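AxyAgu115A (Amphibacillus xylanus NBRC 15112, PDB 6NPS) is a family GH115 alpha-glucuronidase, a glycoside hydrolase that probably removes glucuronic acid side groups from arabinoglucuronoxylan. Local coordinates at residues V746-L751 and V774-F779; D784-D789 and E849-T854. The protein carries 3 engineered substitutions. One frame throughout, in Å; residues are numbered along the deposited sequence.

Contact 1 (V746-L751 and V774-F779)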
# COMPACT_ATOMS: atom_id res chain seq x y z
N VAL A 746 -11.07 -36.55 -0.43
CA VAL A 746 -10.72 -37.44 -1.53
C VAL A 746 -10.74 -38.88 -1.02
O VAL A 746 -10.03 -39.21 -0.06
CB VAL A 746 -9.34 -37.08 -2.11
CG1 VAL A 746 -8.86 -38.17 -3.06
CG2 VAL A 746 -9.43 -35.75 -2.85
N ASP A 747 -11.53 -39.73 -1.66
CA ASP A 747 -11.51 -41.15 -1.32
C ASP A 747 -10.37 -41.80 -2.09
O ASP A 747 -10.49 -42.06 -3.29
CB ASP A 747 -12.84 -41.80 -1.66
CG ASP A 747 -12.90 -43.25 -1.19
OD1 ASP A 747 -11.97 -43.70 -0.47
OD2 ASP A 747 -13.90 -43.92 -1.54
N ARG A 748 -9.27 -42.07 -1.41
CA ARG A 748 -8.08 -42.66 -2.02
C ARG A 748 -8.21 -44.16 -2.24
O ARG A 748 -7.36 -44.74 -2.92
CB ARG A 748 -6.85 -42.33 -1.16
CG ARG A 748 -6.59 -40.81 -1.11
CD ARG A 748 -5.26 -40.51 -0.41
NE ARG A 748 -4.87 -39.10 -0.49
CZ ARG A 748 -4.12 -38.56 -1.45
NH1 ARG A 748 -3.72 -39.31 -2.48
NH2 ARG A 748 -3.81 -37.27 -1.41
N ASP A 749 -9.26 -44.78 -1.73
CA ASP A 749 -9.42 -46.24 -1.84
C ASP A 749 -9.69 -46.63 -3.29
O ASP A 749 -10.79 -46.40 -3.81
CB ASP A 749 -10.55 -46.69 -0.92
CG ASP A 749 -10.64 -48.24 -0.78
OD1 ASP A 749 -9.60 -48.95 -0.90
OD2 ASP A 749 -11.76 -48.75 -0.57
N GLY A 750 -8.71 -47.26 -3.95
CA GLY A 750 -8.92 -47.69 -5.33
C GLY A 750 -8.70 -46.58 -6.36
O GLY A 750 -8.96 -46.80 -7.55
N LEU A 751 -8.22 -45.43 -5.93
CA LEU A 751 -7.94 -44.31 -6.82
C LEU A 751 -6.61 -44.50 -7.54
O LEU A 751 -5.59 -44.84 -6.91
CB LEU A 751 -7.92 -43.03 -6.01
CG LEU A 751 -7.91 -41.64 -6.64
CD1 LEU A 751 -9.22 -41.46 -7.37
CD2 LEU A 751 -7.78 -40.62 -5.55
N VAL A 774 -4.79 -34.96 -7.91
CA VAL A 774 -4.48 -35.87 -6.82
C VAL A 774 -3.31 -36.75 -7.23
O VAL A 774 -3.28 -37.27 -8.34
CB VAL A 774 -5.70 -36.75 -6.45
CG1 VAL A 774 -5.30 -37.75 -5.34
CG2 VAL A 774 -6.86 -35.89 -5.97
N VAL A 775 -2.36 -36.94 -6.32
CA VAL A 775 -1.33 -37.97 -6.45
C VAL A 775 -1.62 -39.05 -5.41
O VAL A 775 -1.79 -38.76 -4.21
CB VAL A 775 0.08 -37.37 -6.29
CG1 VAL A 775 1.12 -38.48 -6.09
CG2 VAL A 775 0.44 -36.48 -7.50
N ASN A 776 -1.73 -40.30 -5.85
CA ASN A 776 -2.05 -41.39 -4.95
C ASN A 776 -0.98 -42.48 -4.98
O ASN A 776 -1.18 -43.55 -4.40
CB ASN A 776 -3.43 -41.97 -5.32
CG ASN A 776 -4.11 -42.66 -4.16
OD1 ASN A 776 -4.08 -42.19 -3.02
ND2 ASN A 776 -4.71 -43.80 -4.44
N ASN A 777 0.07 -42.27 -5.76
CA ASN A 777 1.29 -43.03 -5.72
C ASN A 777 1.98 -42.75 -4.40
O ASN A 777 2.33 -41.60 -4.13
CB ASN A 777 2.16 -42.58 -6.89
CG ASN A 777 3.26 -43.53 -7.21
OD1 ASN A 777 3.62 -44.37 -6.37
ND2 ASN A 777 3.80 -43.44 -8.42
N ASP A 778 2.20 -43.75 -3.56
CA ASP A 778 2.87 -43.41 -2.31
C ASP A 778 4.38 -43.60 -2.36
O ASP A 778 5.06 -43.25 -1.39
CB ASP A 778 2.26 -44.18 -1.14
CG ASP A 778 1.93 -43.26 0.05
OD1 ASP A 778 0.81 -43.37 0.59
OD2 ASP A 778 2.79 -42.43 0.42
N PHE A 779 4.93 -44.11 -3.47
CA PHE A 779 6.37 -44.05 -3.75
C PHE A 779 7.18 -44.97 -2.84
O PHE A 779 8.36 -44.71 -2.56
CB PHE A 779 6.89 -42.61 -3.67
CG PHE A 779 6.18 -41.66 -4.59
CD1 PHE A 779 6.42 -41.71 -5.96
CD2 PHE A 779 5.28 -40.74 -4.09
CE1 PHE A 779 5.75 -40.83 -6.81
CE2 PHE A 779 4.63 -39.86 -4.93
CZ PHE A 779 4.85 -39.90 -6.29
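Four hydrogen bonds carry this contact, and all of them involve the side chain of Arg748 or Asn776. The Arg748 chain runs extended from CG to NE and slides past Asn776 in the opposite direction. Its NH1 gives two bonds. Arg748 NH1 donates to Asn776 OD1 at 3.0 Å, nearly straight (164°), on a lone pair and in the guanidinium plane. Arg748 NH1 also donates to Val775 O at 2.6 Å, from above that carbonyl plane. Asn776 has CG anti to its backbone N (chi1 -155°), which sends the amide towards the turn. Asn776 ND2 donates to Leu751 O at 2.8 Å. A more bent bond runs from Asn776 ND2 to Arg748 O at 3.2 Å. Arg748 O also accepts from Leu751 N, closing the type II turn Arg748-Leu751. The amide thus grips both ends of this turn. An alanine in place of Asn776 would remove the amide and would probably leave the turn less firmly tied to the chain after the strand.

Apolar packing lies beside these bonds. Val774 CG1 meets Leu751 CD2 at 3.8 Å, the two side chains crossing at about a right angle. Val746 CG2 and Val774 CG2 touch tip to tip at 4.0 Å.

The contact joins the end of strand 739-746, in an antiparallel sheet, to the end of strand 766-775, in a mixed one. Trp722 packs on Leu751 and Val774. Arg748 NH2 reaches the carbonyls of Phe692 and Val697, so the guanidinium also ties in the loop after strand 686-688.

Contact 2 (D784-D789 and E849-T854)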
# COMPACT_ATOMS: atom_id res chain seq x y z
N ASP A 784 13.25 -44.66 2.35
CA ASP A 784 12.75 -43.68 3.30
C ASP A 784 13.58 -42.41 3.18
O ASP A 784 14.74 -42.43 2.77
CB ASP A 784 12.80 -44.23 4.73
CG ASP A 784 11.53 -45.01 5.11
OD1 ASP A 784 11.60 -45.96 5.91
OD2 ASP A 784 10.45 -44.67 4.58
N MET A 785 12.93 -41.28 3.49
CA MET A 785 13.49 -39.93 3.44
C MET A 785 13.73 -39.44 2.02
O MET A 785 14.39 -38.41 1.85
CB MET A 785 14.79 -39.83 4.25
CG MET A 785 14.69 -40.45 5.65
SD MET A 785 13.35 -39.72 6.63
CE MET A 785 14.02 -38.08 6.82
N THR A 786 13.17 -40.08 1.00
CA THR A 786 13.23 -39.53 -0.35
C THR A 786 12.15 -38.46 -0.55
O THR A 786 10.95 -38.77 -0.47
CB THR A 786 13.05 -40.62 -1.39
OG1 THR A 786 14.03 -41.62 -1.17
CG2 THR A 786 13.20 -40.03 -2.79
N PHE A 787 12.57 -37.24 -0.85
CA PHE A 787 11.62 -36.18 -1.16
C PHE A 787 11.15 -36.32 -2.60
O PHE A 787 11.94 -36.63 -3.50
CB PHE A 787 12.26 -34.81 -0.89
CG PHE A 787 12.34 -34.47 0.57
CD1 PHE A 787 13.37 -34.97 1.35
CD2 PHE A 787 11.36 -33.69 1.18
CE1 PHE A 787 13.42 -34.71 2.70
CE2 PHE A 787 11.40 -33.42 2.52
CZ PHE A 787 12.45 -33.93 3.29
N VAL A 788 9.86 -36.14 -2.83
CA VAL A 788 9.30 -36.38 -4.16
C VAL A 788 8.62 -35.09 -4.61
O VAL A 788 7.68 -34.62 -3.95
CB VAL A 788 8.30 -37.55 -4.19
CG1 VAL A 788 7.73 -37.72 -5.62
CG2 VAL A 788 8.98 -38.87 -3.80
N ASP A 789 9.09 -34.51 -5.72
CA ASP A 789 8.49 -33.30 -6.27
C ASP A 789 7.13 -33.61 -6.89
O ASP A 789 7.05 -34.14 -7.99
CB ASP A 789 9.41 -32.66 -7.31
CG ASP A 789 8.81 -31.37 -7.95
OD1 ASP A 789 7.62 -31.04 -7.70
OD2 ASP A 789 9.55 -30.67 -8.68
N GLU A 849 23.43 -36.16 3.43
CA GLU A 849 22.98 -36.50 2.09
C GLU A 849 21.46 -36.53 2.05
O GLU A 849 20.83 -37.23 2.85
CB GLU A 849 23.58 -37.84 1.66
CG GLU A 849 23.20 -38.35 0.27
CD GLU A 849 23.90 -39.68 -0.05
OE1 GLU A 849 25.15 -39.68 -0.19
OE2 GLU A 849 23.22 -40.72 -0.15
N TYR A 850 20.89 -35.80 1.09
CA TYR A 850 19.46 -35.72 0.86
C TYR A 850 19.12 -36.43 -0.44
O TYR A 850 19.89 -36.37 -1.40
CB TYR A 850 19.00 -34.26 0.80
CG TYR A 850 19.34 -33.49 2.04
CD1 TYR A 850 18.43 -33.36 3.06
CD2 TYR A 850 20.60 -32.90 2.19
CE1 TYR A 850 18.73 -32.67 4.19
CE2 TYR A 850 20.90 -32.21 3.33
CZ TYR A 850 19.97 -32.10 4.33
OH TYR A 850 20.26 -31.43 5.48
N HIS A 851 17.99 -37.14 -0.46
CA HIS A 851 17.53 -37.84 -1.65
C HIS A 851 16.27 -37.15 -2.15
O HIS A 851 15.39 -36.84 -1.34
CB HIS A 851 17.25 -39.33 -1.37
CG HIS A 851 18.49 -40.13 -1.11
ND1 HIS A 851 18.45 -41.44 -0.67
CD2 HIS A 851 19.80 -39.80 -1.21
CE1 HIS A 851 19.69 -41.89 -0.53
NE2 HIS A 851 20.53 -40.91 -0.85
N PHE A 852 16.19 -36.89 -3.45
CA PHE A 852 15.00 -36.21 -3.96
C PHE A 852 14.76 -36.59 -5.41
O PHE A 852 15.70 -36.95 -6.14
CB PHE A 852 15.09 -34.67 -3.80
CG PHE A 852 16.15 -34.02 -4.65
CD1 PHE A 852 15.83 -33.43 -5.86
CD2 PHE A 852 17.48 -33.99 -4.22
CE1 PHE A 852 16.81 -32.81 -6.64
CE2 PHE A 852 18.47 -33.39 -5.00
CZ PHE A 852 18.14 -32.80 -6.21
N VAL A 853 13.49 -36.52 -5.83
CA VAL A 853 13.02 -37.04 -7.13
C VAL A 853 12.45 -35.87 -7.93
O VAL A 853 11.49 -35.22 -7.49
CB VAL A 853 11.96 -38.13 -6.97
CG1 VAL A 853 11.32 -38.51 -8.34
CG2 VAL A 853 12.55 -39.39 -6.29
N THR A 854 13.04 -35.59 -9.08
CA THR A 854 12.53 -34.53 -9.92
C THR A 854 11.58 -35.10 -10.96
O THR A 854 11.63 -36.29 -11.29
CB THR A 854 13.67 -33.81 -10.63
OG1 THR A 854 14.32 -34.74 -11.51
CG2 THR A 854 14.66 -33.27 -9.62
O HOH W 1 16.50 -36.85 2.16
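A parallel strand pair in the GH115 C-terminal domain forms this contact, joining the short strand 786-788 to strand 847-854. Phe787 lies beside Phe852 and Val788 beside Val853. The local axes differ in direction by 28°.

Three backbone bonds make the ladder. Phe787 N donates to His851 O at 2.9 Å. Phe787 O accepts from Val853 N at 2.8 Å, nearly along the C=O axis although the bond is bent at the hydrogen (134°). Asp789 N then donates to Val853 O at 3.1 Å. Phe787 O also receives a CA-H...O contact from Phe852. Before the ladder, a water bridges Met785 O and His851 N.

On the face of Thr786 and Val853, Thr786 CG2 meets Val853 CG2 at 3.6 Å, the side chains crossing obliquely. Thr786 OG1 bonds back to Pro783 O. On the other face, the CB atoms of Phe787 and Phe852 lie 4.1 Å apart, but their rings diverge. Phe852 holds CG in the crowded position between N and the carbonyl carbon (chi1 67°). The Phe787 ring turns its edge to His851 O and meets the ring of Tyr965.

Glu849 OE1 forms a salt bridge with Arg931. Glu849 OE2 accepts from His851 NE2 at 2.8 Å through the anti lone pair, which holds the imidazole in place along its own strand.

How the contacts relate
Contact 1 comes first along the chain and closes before contact 2 opens. Their centres are about 19 Å apart. Strand 766-775 of contact 1 is followed directly by strand 786-788 of contact 2, so the chain between them leads from the sheet containing strand 766-775 to the strand pair of 786-788 with 847-854. The two contacts touch through Phe779 CZ and Val788 CG1, which lie 3.7 Å apart. The C-terminal tail runs near both: Tyr964 OH bonds to Asp778 O, and the Tyr964 backbone bonds to that of Val788. Direct packing and the C-terminal tail therefore both join the two contacts.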